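Local atomic coordinates of HEPN domain-containing protein (Thermotoga maritima, PDB entry 1O3U), a protein that is of unknown function but forms an all-helical HEPN domain, here found as a two-chain assembly. Residues Ala49-Met54 and Leu67-Ser72; Ala84-Lys89 and Ala114-Asn119; His25-Gly30 and Tyr109-Ala114. All blocks are in the same frame, centred on the assembly; numbering follows the deposited sequence.

Contact 1 of 3, residues Ala49-Met54 and Leu67-Ser72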
ATOM      1  N   ALA A  49     -11.374   5.511  -3.512  1.00 11.59           N
ATOM      2  CA  ALA A  49     -11.977   6.626  -2.776  1.00 11.90           C
ATOM      3  C   ALA A  49     -13.250   7.116  -3.491  1.00 11.67           C
ATOM      4  O   ALA A  49     -14.221   7.470  -2.834  1.00 12.10           O
ATOM      5  CB  ALA A  49     -10.985   7.769  -2.612  1.00 12.52           C
ATOM      6  N   VAL A  50     -13.267   7.056  -4.829  1.00 10.35           N
ATOM      7  CA  VAL A  50     -14.466   7.449  -5.595  1.00 10.88           C
ATOM      8  C   VAL A  50     -15.611   6.448  -5.393  1.00 10.49           C
ATOM      9  O   VAL A  50     -16.781   6.840  -5.198  1.00 10.20           O
ATOM     10  CB  VAL A  50     -14.194   7.600  -7.102  1.00  9.95           C
ATOM     11  CG1 VAL A  50     -15.445   8.106  -7.817  1.00 12.60           C
ATOM     12  CG2 VAL A  50     -13.006   8.561  -7.362  1.00 12.71           C
ATOM     13  N   PHE A  51     -15.295   5.164  -5.522  1.00  9.13           N
ATOM     14  CA  PHE A  51     -16.255   4.119  -5.175  1.00  9.30           C
ATOM     15  C   PHE A  51     -16.807   4.284  -3.766  1.00 10.13           C
ATOM     16  O   PHE A  51     -18.013   4.185  -3.604  1.00 10.81           O
ATOM     17  CB  PHE A  51     -15.695   2.705  -5.370  1.00  9.49           C
ATOM     18  CG  PHE A  51     -15.549   2.318  -6.804  1.00 10.87           C
ATOM     19  CD1 PHE A  51     -14.409   2.655  -7.516  1.00 11.78           C
ATOM     20  CD2 PHE A  51     -16.566   1.631  -7.457  1.00 15.06           C
ATOM     21  CE1 PHE A  51     -14.256   2.294  -8.863  1.00 14.61           C
ATOM     22  CE2 PHE A  51     -16.431   1.281  -8.806  1.00 15.70           C
ATOM     23  CZ  PHE A  51     -15.265   1.636  -9.507  1.00 15.53           C
ATOM     24  N   GLN A  52     -15.963   4.565  -2.767  1.00 10.62           N
ATOM     25  CA  GLN A  52     -16.419   4.666  -1.376  1.00 12.82           C
ATOM     26  C   GLN A  52     -17.408   5.831  -1.225  1.00 12.03           C
ATOM     27  O   GLN A  52     -18.424   5.689  -0.595  1.00 10.99           O
ATOM     28  CB  GLN A  52     -15.276   4.858  -0.375  1.00 13.16           C
ATOM     29  CG  GLN A  52     -15.739   4.555   1.069  1.00 19.51           C
ATOM     30  CD  GLN A  52     -14.831   5.126   2.176  1.00 26.09           C
ATOM     31  OE1 GLN A  52     -13.644   5.333   1.974  1.00 32.05           O
ATOM     32  NE2 GLN A  52     -15.412   5.358   3.362  1.00 30.75           N
ATOM     33  N   ARG A  53     -17.089   6.973  -1.814  1.00 12.68           N
ATOM     34  CA  ARG A  53     -17.991   8.136  -1.779  1.00 12.63           C
ATOM     35  C   ARG A  53     -19.332   7.834  -2.464  1.00 12.52           C
ATOM     36  O   ARG A  53     -20.381   8.259  -1.992  1.00 11.90           O
ATOM     37  CB  ARG A  53     -17.338   9.340  -2.431  1.00 13.66           C
ATOM     38  CG  ARG A  53     -18.227  10.586  -2.545  1.00 13.54           C
ATOM     39  CD  ARG A  53     -18.496  11.302  -1.259  1.00 18.25           C
ATOM     40  NE  ARG A  53     -19.481  12.380  -1.469  1.00 20.77           N
ATOM     41  CZ  ARG A  53     -20.291  12.854  -0.548  1.00 22.45           C
ATOM     42  NH1 ARG A  53     -20.269  12.368   0.690  1.00 27.84           N
ATOM     43  NH2 ARG A  53     -21.134  13.826  -0.859  1.00 23.42           N
HETATM   44  N   MSE A  54     -19.296   7.088  -3.560  1.00 10.73           N
HETATM   45  CA  MSE A  54     -20.504   6.723  -4.269  1.00 11.22           C
HETATM   46  C   MSE A  54     -21.258   5.608  -3.552  1.00 10.74           C
HETATM   47  O   MSE A  54     -22.379   5.346  -3.898  1.00 11.78           O
HETATM   48  CB  MSE A  54     -20.201   6.264  -5.701  1.00 12.03           C
HETATM   49  CG  MSE A  54     -19.839   7.385  -6.624  1.00 13.87           C
HETATM   50 SE   MSE A  54     -21.219   8.829  -6.714  1.00 22.56          SE
HETATM   51  CE  MSE A  54     -22.760   7.711  -7.156  1.00 19.92           C
ATOM     52  N   LEU A  67     -10.943   1.775 -12.990  1.00 16.70           N
ATOM     53  CA  LEU A  67     -11.324   2.831 -13.968  1.00 16.66           C
ATOM     54  C   LEU A  67     -12.316   2.358 -15.006  1.00 17.29           C
ATOM     55  O   LEU A  67     -13.186   3.112 -15.429  1.00 17.99           O
ATOM     56  CB  LEU A  67     -10.091   3.380 -14.683  1.00 17.18           C
ATOM     57  CG  LEU A  67      -9.177   4.300 -13.928  1.00 16.30           C
ATOM     58  CD1 LEU A  67      -8.159   4.842 -14.927  1.00 16.64           C
ATOM     59  CD2 LEU A  67      -9.970   5.485 -13.262  1.00 15.29           C
ATOM     60  N   GLY A  68     -12.211   1.101 -15.421  1.00 17.69           N
ATOM     61  CA  GLY A  68     -13.172   0.538 -16.341  1.00 17.97           C
ATOM     62  C   GLY A  68     -14.558   0.532 -15.733  1.00 18.20           C
ATOM     63  O   GLY A  68     -15.502   0.912 -16.391  1.00 19.96           O
ATOM     64  N   GLU A  69     -14.692   0.098 -14.476  1.00 18.58           N
ATOM     65  CA  GLU A  69     -15.992   0.071 -13.791  1.00 19.23           C
ATOM     66  C   GLU A  69     -16.522   1.504 -13.650  1.00 19.03           C
ATOM     67  O   GLU A  69     -17.707   1.777 -13.849  1.00 18.55           O
ATOM     68  CB  GLU A  69     -15.889  -0.572 -12.379  1.00 20.07           C
ATOM     69  CG  GLU A  69     -15.889  -2.095 -12.296  1.00 24.17           C
ATOM     70  CD  GLU A  69     -15.712  -2.602 -10.852  1.00 28.84           C
ATOM     71  OE1 GLU A  69     -16.596  -2.346  -9.979  1.00 28.55           O
ATOM     72  OE2 GLU A  69     -14.673  -3.255 -10.592  1.00 31.70           O
ATOM     73  N   LEU A  70     -15.620   2.408 -13.300  1.00 17.95           N
ATOM     74  CA  LEU A  70     -15.985   3.812 -13.101  1.00 18.66           C
ATOM     75  C   LEU A  70     -16.555   4.460 -14.383  1.00 18.18           C
ATOM     76  O   LEU A  70     -17.406   5.350 -14.304  1.00 17.81           O
ATOM     77  CB  LEU A  70     -14.775   4.564 -12.564  1.00 18.20           C
ATOM     78  CG  LEU A  70     -15.064   5.808 -11.735  1.00 20.34           C
ATOM     79  CD1 LEU A  70     -16.044   5.487 -10.595  1.00 21.63           C
ATOM     80  CD2 LEU A  70     -13.742   6.437 -11.188  1.00 18.59           C
ATOM     81  N   SER A  71     -16.114   3.979 -15.553  1.00 18.66           N
ATOM     82  CA  SER A  71     -16.562   4.471 -16.887  1.00 19.02           C
ATOM     83  C   SER A  71     -18.062   4.356 -17.181  1.00 19.00           C
ATOM     84  O   SER A  71     -18.597   5.053 -18.064  1.00 18.37           O
ATOM     85  CB  SER A  71     -15.798   3.741 -17.999  1.00 19.59           C
ATOM     86  OG  SER A  71     -14.428   4.095 -17.955  1.00 23.44           O
ATOM     87  N   SER A  72     -18.744   3.460 -16.466  1.00 19.85           N
ATOM     88  CA  SER A  72     -20.192   3.279 -16.617  1.00 19.73           C
ATOM     89  C   SER A  72     -20.956   4.457 -16.015  1.00 19.38           C
ATOM     90  O   SER A  72     -22.131   4.673 -16.315  1.00 18.73           O
ATOM     91  CB  SER A  72     -20.650   1.969 -15.942  1.00 21.26           C
ATOM     92  OG  SER A  72     -20.617   2.103 -14.517  1.00 20.87           O
TER
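The Phe51 ring reaches helix 63-70 with its CZ end, and Glu69 and Leu70 meet it on different sides: Glu69 CB sits at its edge, near the ring plane, while Leu70 CD1 lies over one face. The edge meeting is led by the ring tip, with Phe51 CZ 3.7 Å from Glu69 CB. Phe51 CZ also comes to 3.9 Å from Leu70 N, so the aromatic end abuts backbone as well as side chains. The Glu69 chain stands roughly perpendicular to the Phe51 side chain and runs on extended, carrying OE1 to 3.8 Å from Phe51 CE2, with the carboxylate turned 62° from the ring. That oxygen also takes a weak hydrogen bond from Trp59 N, in the connection between the helices. Over the face, Leu70 CD1 is displaced toward the rim and comes 4.0 Å from Phe51 CE1; the two side chains lie alongside with their ends directed oppositely. Leu70 has CG anti to the backbone N (chi1 -154°), which sends its methyl fork across to the other helix. Val50 meets that fork crosswise: its CG1 is 3.9 Å from Leu70 CD1 and 4.1 Å from Leu70 CD2. Val50 also packs on Cys128 of helix 104-132, and Phe51 on Ala58. No hydrogen bond joins the segments, and Val50, Phe51 and Leu70 are all buried. The arrangement is apolar packing of two consecutive helices, the short helix 63-70 laid against the C-terminal part of the long helix 32-54 in the HEPN helical bundle.

Contact 2 of 3, residues Ala84-Lys89 and Ala114-Asn119; sequences ALELDK and AERLVN
Arg116 offers the edge of its guanidinium to Glu86, whose OE1 lies close to the guanidinium plane. The carboxylate is not coplanar with it: the two planes are turned roughly midway between parallel and perpendicular, and NH1 meets OE1 on the anti side, 34° out of the carboxylate plane. The resulting salt bridge has a single hydrogen bond, Arg116 NH1 to Glu86 OE1, 3.2 Å long and fairly straight at 163°. Arg116 NH2 stays 3.8 Å from Glu86 OE1, so this is an end-on pairing rather than a two-pronged one. A bend in each chain, at chi2 in Glu86 and at chi3 in Arg116, brings the charged groups together. Arg116 NH1 has a second partner in Tyr120 OH, one turn further along its own helix, and Glu86 packs on Tyr120 too.

Beside this charge pair lies a buried apolar one. Leu87 and Leu117 run next to each other with contrary headings, and each touches the other helix largely at its backbone: Leu87 CD2 is 3.7 Å from Leu117 O, and Leu117 CD2 is 4.0 Å from Glu86 O. Their side chains meet more loosely, with Leu87 CD2 4.2 Å from Leu117 CB. The axes of helices 84-88 and 114-119 stand 10.0 Å apart, and their directions differ by 125°. Helix 32-54 supplies further packing, with Ser39 and Ala43 against Leu87 and Cys36, which is disulfide-bonded to Cys91, against Leu117. Chemically, the contact joins two buried leucines to one charge pair at its partly exposed margin; with one direct bond, met on the anti side and off the carboxylate plane, the pairing is probably weaker than a two-bonded, in-plane one, and Arg116 NH1 divides itself between Glu86 and Tyr120.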
ATOM      1  N   ALA A  84      -3.139   4.254 -16.620  1.00 11.94           N
ATOM      2  CA  ALA A  84      -3.508   3.169 -15.731  1.00 12.15           C
ATOM      3  C   ALA A  84      -2.922   1.874 -16.246  1.00 12.14           C
ATOM      4  O   ALA A  84      -2.449   1.062 -15.485  1.00 11.76           O
ATOM      5  CB  ALA A  84      -4.991   3.045 -15.621  1.00 12.48           C
ATOM      6  N   LEU A  85      -2.935   1.700 -17.548  1.00 12.74           N
ATOM      7  CA  LEU A  85      -2.450   0.460 -18.130  1.00 14.33           C
ATOM      8  C   LEU A  85      -0.947   0.367 -17.961  1.00 14.74           C
ATOM      9  O   LEU A  85      -0.453  -0.709 -17.691  1.00 15.02           O
ATOM     10  CB  LEU A  85      -2.861   0.348 -19.581  1.00 14.09           C
ATOM     11  CG  LEU A  85      -4.371   0.086 -19.628  1.00 15.31           C
ATOM     12  CD1 LEU A  85      -4.961   0.551 -20.963  1.00 18.96           C
ATOM     13  CD2 LEU A  85      -4.657  -1.387 -19.368  1.00 17.23           C
ATOM     14  N   GLU A  86      -0.247   1.499 -18.045  1.00 14.93           N
ATOM     15  CA  GLU A  86       1.183   1.527 -17.793  1.00 16.49           C
ATOM     16  C   GLU A  86       1.499   1.207 -16.332  1.00 16.35           C
ATOM     17  O   GLU A  86       2.474   0.516 -16.030  1.00 16.28           O
ATOM     18  CB  GLU A  86       1.777   2.881 -18.150  1.00 17.91           C
ATOM     19  CG  GLU A  86       1.689   3.217 -19.614  1.00 21.34           C
ATOM     20  CD  GLU A  86       2.769   2.548 -20.425  1.00 26.46           C
ATOM     21  OE1 GLU A  86       3.961   2.745 -20.111  1.00 30.16           O
ATOM     22  OE2 GLU A  86       2.417   1.829 -21.380  1.00 32.61           O
ATOM     23  N   LEU A  87       0.666   1.699 -15.429  1.00 16.12           N
ATOM     24  CA  LEU A  87       0.858   1.477 -14.007  1.00 17.08           C
ATOM     25  C   LEU A  87       0.582   0.039 -13.630  1.00 19.59           C
ATOM     26  O   LEU A  87       1.147  -0.474 -12.666  1.00 19.84           O
ATOM     27  CB  LEU A  87      -0.096   2.352 -13.218  1.00 17.03           C
ATOM     28  CG  LEU A  87       0.351   3.772 -13.007  1.00 14.94           C
ATOM     29  CD1 LEU A  87      -0.893   4.630 -12.666  1.00 16.00           C
ATOM     30  CD2 LEU A  87       1.415   3.777 -11.881  1.00 16.54           C
ATOM     31  N   ASP A  88      -0.286  -0.603 -14.392  1.00 21.26           N
ATOM     32  CA  ASP A  88      -0.665  -1.978 -14.132  1.00 24.12           C
ATOM     33  C   ASP A  88       0.466  -2.974 -14.391  1.00 25.51           C
ATOM     34  O   ASP A  88       0.437  -4.079 -13.847  1.00 26.38           O
ATOM     35  CB  ASP A  88      -1.870  -2.356 -14.978  1.00 24.11           C
ATOM     36  CG  ASP A  88      -2.495  -3.658 -14.536  1.00 26.14           C
ATOM     37  OD1 ASP A  88      -2.651  -3.850 -13.313  1.00 29.28           O
ATOM     38  OD2 ASP A  88      -2.856  -4.534 -15.334  1.00 28.65           O
ATOM     39  N   LYS A  89       1.433  -2.597 -15.218  1.00 27.20           N
ATOM     40  CA  LYS A  89       2.545  -3.496 -15.582  1.00 28.79           C
ATOM     41  C   LYS A  89       3.527  -3.781 -14.436  1.00 29.83           C
ATOM     42  O   LYS A  89       3.654  -2.996 -13.501  1.00 30.34           O
ATOM     43  CB  LYS A  89       3.309  -2.915 -16.774  1.00 29.34           C
ATOM     44  CG  LYS A  89       2.510  -2.876 -18.078  1.00 30.02           C
ATOM     45  CD  LYS A  89       3.022  -1.769 -18.995  1.00 32.43           C
ATOM     46  CE  LYS A  89       2.184  -1.624 -20.260  1.00 33.67           C
ATOM     47  NZ  LYS A  89       2.857  -2.248 -21.437  1.00 34.74           N
ATOM     48  N   ALA A 114      10.327   5.637 -13.906  1.00 13.56           N
ATOM     49  CA  ALA A 114       9.802   5.797 -12.545  1.00 13.06           C
ATOM     50  C   ALA A 114       9.164   7.182 -12.381  1.00 12.91           C
ATOM     51  O   ALA A 114       8.086   7.276 -11.794  1.00 12.79           O
ATOM     52  CB  ALA A 114      10.866   5.579 -11.521  1.00 13.16           C
ATOM     53  N   GLU A 115       9.799   8.238 -12.890  1.00 12.24           N
ATOM     54  CA  GLU A 115       9.197   9.586 -12.839  1.00 13.08           C
ATOM     55  C   GLU A 115       7.851   9.624 -13.537  1.00 11.34           C
ATOM     56  O   GLU A 115       6.923  10.220 -13.034  1.00 10.27           O
ATOM     57  CB  GLU A 115      10.065  10.655 -13.484  1.00 13.71           C
ATOM     58  CG  GLU A 115      10.992  11.372 -12.558  1.00 19.68           C
ATOM     59  CD  GLU A 115      11.838  12.408 -13.279  1.00 26.65           C
ATOM     60  OE1 GLU A 115      11.263  13.324 -13.929  1.00 29.76           O
ATOM     61  OE2 GLU A 115      13.077  12.297 -13.189  1.00 31.48           O
ATOM     62  N   ARG A 116       7.782   9.000 -14.703  1.00  9.95           N
ATOM     63  CA  ARG A 116       6.566   8.889 -15.492  1.00 10.94           C
ATOM     64  C   ARG A 116       5.437   8.237 -14.673  1.00 10.18           C
ATOM     65  O   ARG A 116       4.290   8.747 -14.623  1.00  8.07           O
ATOM     66  CB  ARG A 116       6.887   8.071 -16.759  1.00 12.07           C
ATOM     67  CG  ARG A 116       5.969   8.191 -17.851  1.00 15.58           C
ATOM     68  CD  ARG A 116       6.620   7.979 -19.221  1.00 15.83           C
ATOM     69  NE  ARG A 116       7.294   6.685 -19.342  1.00 17.78           N
ATOM     70  CZ  ARG A 116       6.659   5.527 -19.397  1.00 22.01           C
ATOM     71  NH1 ARG A 116       5.344   5.487 -19.343  1.00 23.16           N
ATOM     72  NH2 ARG A 116       7.341   4.384 -19.489  1.00 24.68           N
ATOM     73  N   LEU A 117       5.751   7.108 -14.071  1.00  9.14           N
ATOM     74  CA  LEU A 117       4.741   6.365 -13.320  1.00  9.74           C
ATOM     75  C   LEU A 117       4.276   7.151 -12.083  1.00  9.25           C
ATOM     76  O   LEU A 117       3.108   7.107 -11.697  1.00  8.67           O
ATOM     77  CB  LEU A 117       5.248   4.973 -12.949  1.00 10.57           C
ATOM     78  CG  LEU A 117       5.593   4.096 -14.153  1.00 14.29           C
ATOM     79  CD1 LEU A 117       6.125   2.765 -13.696  1.00 18.75           C
ATOM     80  CD2 LEU A 117       4.375   3.930 -15.018  1.00 13.53           C
ATOM     81  N   VAL A 118       5.194   7.846 -11.434  1.00  8.75           N
ATOM     82  CA  VAL A 118       4.835   8.668 -10.284  1.00  9.95           C
ATOM     83  C   VAL A 118       3.901   9.794 -10.766  1.00 10.24           C
ATOM     84  O   VAL A 118       2.854  10.099 -10.134  1.00  8.26           O
ATOM     85  CB  VAL A 118       6.101   9.209  -9.578  1.00 10.58           C
ATOM     86  CG1 VAL A 118       5.774  10.371  -8.668  1.00 13.73           C
ATOM     87  CG2 VAL A 118       6.871   8.072  -8.811  1.00 11.22           C
ATOM     88  N   ASN A 119       4.273  10.439 -11.877  1.00  8.83           N
ATOM     89  CA  ASN A 119       3.416  11.466 -12.426  1.00  8.73           C
ATOM     90  C   ASN A 119       2.032  10.944 -12.786  1.00  7.79           C
ATOM     91  O   ASN A 119       1.040  11.617 -12.573  1.00  7.30           O
ATOM     92  CB  ASN A 119       4.037  12.141 -13.639  1.00  8.00           C
ATOM     93  CG  ASN A 119       5.269  12.937 -13.287  1.00 12.14           C
ATOM     94  OD1 ASN A 119       5.522  13.258 -12.105  1.00 13.47           O
ATOM     95  ND2 ASN A 119       6.076  13.266 -14.331  1.00 12.82           N
TER

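Contact 3 of 3, residues His25-Gly30 and Tyr109-Ala114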
ATOM      1  N   HIS A  25       9.608   9.603  -2.403  1.00 11.99           N
ATOM      2  CA  HIS A  25      10.758   9.366  -1.534  1.00 12.80           C
ATOM      3  C   HIS A  25      11.650   8.295  -2.112  1.00 13.32           C
ATOM      4  O   HIS A  25      12.880   8.464  -2.175  1.00 12.97           O
ATOM      5  CB  HIS A  25      10.278   8.947  -0.155  1.00 13.59           C
ATOM      6  CG  HIS A  25      11.378   8.863   0.857  1.00 14.29           C
ATOM      7  ND1 HIS A  25      11.936   7.665   1.240  1.00 15.63           N
ATOM      8  CD2 HIS A  25      12.024   9.826   1.556  1.00 16.55           C
ATOM      9  CE1 HIS A  25      12.874   7.894   2.145  1.00 16.79           C
ATOM     10  NE2 HIS A  25      12.955   9.198   2.347  1.00 18.29           N
ATOM     11  N   ASP A  26      11.043   7.185  -2.537  1.00 12.81           N
ATOM     12  CA  ASP A  26      11.801   6.105  -3.185  1.00 13.58           C
ATOM     13  C   ASP A  26      12.468   6.615  -4.472  1.00 14.12           C
ATOM     14  O   ASP A  26      13.642   6.306  -4.728  1.00 13.90           O
ATOM     15  CB  ASP A  26      10.921   4.907  -3.522  1.00 13.67           C
ATOM     16  CG  ASP A  26      10.612   4.027  -2.295  1.00 15.28           C
ATOM     17  OD1 ASP A  26      11.468   3.878  -1.387  1.00 24.06           O
ATOM     18  OD2 ASP A  26       9.539   3.466  -2.188  1.00 21.43           O
ATOM     19  N   LEU A  27      11.746   7.416  -5.267  1.00 13.42           N
ATOM     20  CA  LEU A  27      12.317   7.984  -6.464  1.00 14.45           C
ATOM     21  C   LEU A  27      13.578   8.807  -6.167  1.00 15.52           C
ATOM     22  O   LEU A  27      14.589   8.674  -6.869  1.00 13.73           O
ATOM     23  CB  LEU A  27      11.302   8.841  -7.185  1.00 14.47           C
ATOM     24  CG  LEU A  27      11.721   9.501  -8.491  1.00 16.55           C
ATOM     25  CD1 LEU A  27      12.200   8.459  -9.508  1.00 19.22           C
ATOM     26  CD2 LEU A  27      10.534  10.275  -9.008  1.00 17.85           C
ATOM     27  N   GLU A  28      13.501   9.643  -5.131  1.00 17.38           N
ATOM     28  CA  GLU A  28      14.572  10.597  -4.782  1.00 18.68           C
ATOM     29  C   GLU A  28      15.836   9.823  -4.444  1.00 18.58           C
ATOM     30  O   GLU A  28      16.956  10.271  -4.743  1.00 18.40           O
ATOM     31  CB  GLU A  28      14.117  11.499  -3.620  1.00 20.26           C
ATOM     32  CG  GLU A  28      15.215  12.254  -2.848  1.00 25.13           C
ATOM     33  CD  GLU A  28      14.729  12.932  -1.569  1.00 30.72           C
ATOM     34  OE1 GLU A  28      13.500  12.903  -1.257  1.00 34.69           O
ATOM     35  OE2 GLU A  28      15.591  13.500  -0.843  1.00 34.31           O
ATOM     36  N   HIS A  29      15.659   8.634  -3.875  1.00 17.61           N
ATOM     37  CA  HIS A  29      16.770   7.817  -3.421  1.00 17.55           C
ATOM     38  C   HIS A  29      17.215   6.745  -4.425  1.00 17.19           C
ATOM     39  O   HIS A  29      18.105   5.944  -4.117  1.00 17.26           O
ATOM     40  CB  HIS A  29      16.447   7.225  -2.057  1.00 17.70           C
ATOM     41  CG  HIS A  29      16.361   8.251  -0.975  1.00 19.49           C
ATOM     42  ND1 HIS A  29      17.472   8.703  -0.291  1.00 23.59           N
ATOM     43  CD2 HIS A  29      15.306   8.928  -0.470  1.00 21.76           C
ATOM     44  CE1 HIS A  29      17.098   9.610   0.591  1.00 23.21           C
ATOM     45  NE2 HIS A  29      15.789   9.760   0.507  1.00 24.31           N
ATOM     46  N   GLY A  30      16.634   6.774  -5.631  1.00 14.91           N
ATOM     47  CA  GLY A  30      17.053   5.922  -6.725  1.00 14.20           C
ATOM     48  C   GLY A  30      16.435   4.543  -6.687  1.00 13.86           C
ATOM     49  O   GLY A  30      16.895   3.651  -7.393  1.00 14.02           O
ATOM     50  N   TYR A 109      17.053   5.324 -18.251  1.00 16.88           N
ATOM     51  CA  TYR A 109      15.793   4.731 -18.680  1.00 17.25           C
ATOM     52  C   TYR A 109      14.928   4.478 -17.445  1.00 16.68           C
ATOM     53  O   TYR A 109      13.755   4.818 -17.441  1.00 15.23           O
ATOM     54  CB  TYR A 109      16.025   3.407 -19.433  1.00 18.22           C
ATOM     55  CG  TYR A 109      14.750   2.666 -19.862  1.00 23.46           C
ATOM     56  CD1 TYR A 109      14.444   2.472 -21.213  1.00 28.60           C
ATOM     57  CD2 TYR A 109      13.864   2.142 -18.917  1.00 27.94           C
ATOM     58  CE1 TYR A 109      13.275   1.777 -21.609  1.00 31.54           C
ATOM     59  CE2 TYR A 109      12.704   1.456 -19.300  1.00 31.25           C
ATOM     60  CZ  TYR A 109      12.417   1.272 -20.636  1.00 33.02           C
ATOM     61  OH  TYR A 109      11.265   0.598 -20.991  1.00 36.52           O
ATOM     62  N   SER A 110      15.517   3.918 -16.391  1.00 16.10           N
ATOM     63  CA  SER A 110      14.740   3.567 -15.181  1.00 16.35           C
ATOM     64  C   SER A 110      14.231   4.783 -14.425  1.00 15.87           C
ATOM     65  O   SER A 110      13.122   4.795 -13.911  1.00 14.19           O
ATOM     66  CB  SER A 110      15.570   2.705 -14.233  1.00 16.89           C
ATOM     67  OG  SER A 110      15.931   1.528 -14.877  1.00 18.27           O
ATOM     68  N   ARG A 111      15.079   5.792 -14.316  1.00 15.87           N
ATOM     69  CA  ARG A 111      14.728   7.040 -13.658  1.00 16.39           C
ATOM     70  C   ARG A 111      13.561   7.722 -14.377  1.00 15.72           C
ATOM     71  O   ARG A 111      12.630   8.169 -13.746  1.00 14.59           O
ATOM     72  CB  ARG A 111      15.964   7.945 -13.609  1.00 17.75           C
ATOM     73  CG  ARG A 111      15.726   9.377 -13.139  1.00 20.80           C
ATOM     74  CD  ARG A 111      15.173   9.471 -11.792  1.00 26.32           C
ATOM     75  NE  ARG A 111      14.724  10.821 -11.465  1.00 32.46           N
ATOM     76  CZ  ARG A 111      14.766  11.348 -10.245  1.00 32.44           C
ATOM     77  NH1 ARG A 111      15.297  10.680  -9.233  1.00 33.26           N
ATOM     78  NH2 ARG A 111      14.338  12.585 -10.064  1.00 36.11           N
ATOM     79  N   ILE A 112      13.624   7.818 -15.703  1.00 14.97           N
ATOM     80  CA  ILE A 112      12.556   8.429 -16.482  1.00 14.80           C
ATOM     81  C   ILE A 112      11.247   7.642 -16.356  1.00 13.88           C
ATOM     82  O   ILE A 112      10.162   8.213 -16.162  1.00 13.01           O
ATOM     83  CB  ILE A 112      12.986   8.541 -17.983  1.00 14.89           C
ATOM     84  CG1 ILE A 112      14.152   9.526 -18.097  1.00 16.53           C
ATOM     85  CG2 ILE A 112      11.810   8.991 -18.808  1.00 16.06           C
ATOM     86  CD1 ILE A 112      14.872   9.533 -19.400  1.00 18.29           C
ATOM     87  N   GLU A 113      11.363   6.331 -16.437  1.00 12.95           N
ATOM     88  CA  GLU A 113      10.222   5.443 -16.347  1.00 14.22           C
ATOM     89  C   GLU A 113       9.528   5.599 -14.983  1.00 13.44           C
ATOM     90  O   GLU A 113       8.283   5.709 -14.922  1.00 12.21           O
ATOM     91  CB  GLU A 113      10.664   4.008 -16.615  1.00 14.89           C
ATOM     92  CG  GLU A 113       9.541   2.989 -16.582  1.00 19.22           C
ATOM     93  CD  GLU A 113      10.066   1.564 -16.692  1.00 23.03           C
ATOM     94  OE1 GLU A 113      10.929   1.177 -15.866  1.00 27.01           O
ATOM     95  OE2 GLU A 113       9.631   0.842 -17.606  1.00 25.34           O
ATOM     96  N   ALA A 114      10.327   5.637 -13.906  1.00 13.56           N
ATOM     97  CA  ALA A 114       9.802   5.797 -12.545  1.00 13.06           C
ATOM     98  C   ALA A 114       9.164   7.182 -12.381  1.00 12.91           C
ATOM     99  O   ALA A 114       8.086   7.276 -11.794  1.00 12.79           O
ATOM    100  CB  ALA A 114      10.866   5.579 -11.521  1.00 13.16           C
TER
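Leu27 packs against Arg111 and Ala114 just where helix 11-28 ends in a Schellman motif, with Gly30 at positive phi (84°) as its C-prime residue. The tight part gathers round one methyl. Leu27 CD1 lies over a face of the Arg111 guanidinium, displaced toward the rim, and is 3.8 Å from NH1; the same CD1 is 3.8 Å from Ala114 CB. It also touches the last methylene of the arginine, 3.9 Å from Arg111 CD. Chi1 of -179° turns Leu27 CG away from its own backbone N and over to helix 104-132, where the leucine lies across the arginine chain. Leu27 and Ala114 are buried, and Tyr32 of helix 32-54 packs on both Leu27 and Arg111.

The looser side is polar. Arg111, partly exposed, bends at chi2 to lay its guanidinium beside the helix end, where its NE forms a salt bridge with Glu115 one turn along its own helix. Replacing Arg111 by an alanine removes the guanidinium over Leu27 and would probably leave the Glu115 carboxylate without its charged mate. Glu28 and His29 are exposed, and their side chains start away from helix 104-132. The histidines of this helix end serve a different surface: the rings of His25 and His29 meet Phe31 of the second subunit, while Asp26 OD2 bonds His22 NE2 of that subunit. Leu27 thus faces its own bundle, while His25, Asp26 and His29 reach the second subunit. Arg111 NH1 comes within 3.2 Å of Leu27 O, but at too poor an angle for a hydrogen bond; that carbonyl instead accepts Gly30 N at 3.1 Å.

From the N terminus, helix 11-28 opens contact 3 at His25-Gly30, which closes only at Tyr109-Ala114, a loop of 78 intervening residues. Contact 1 is nested inside it, with 12 residues between its segments, the last four already in helix 63-70. Contact 2 opens after contact 1 has closed and spans 24 residues, ending beyond the second segment of contact 3, so contacts 2 and 3 cross and share Ala114. Contacts 1 and 3 lie on opposite sides of the chain centre, about 29 Å apart between centres. Contacts 2 and 3 join helices 11-28, 78-88 and 104-132, contact 1 joins 32-54 and 63-70, and Leu67 on Ala84 links the two groups.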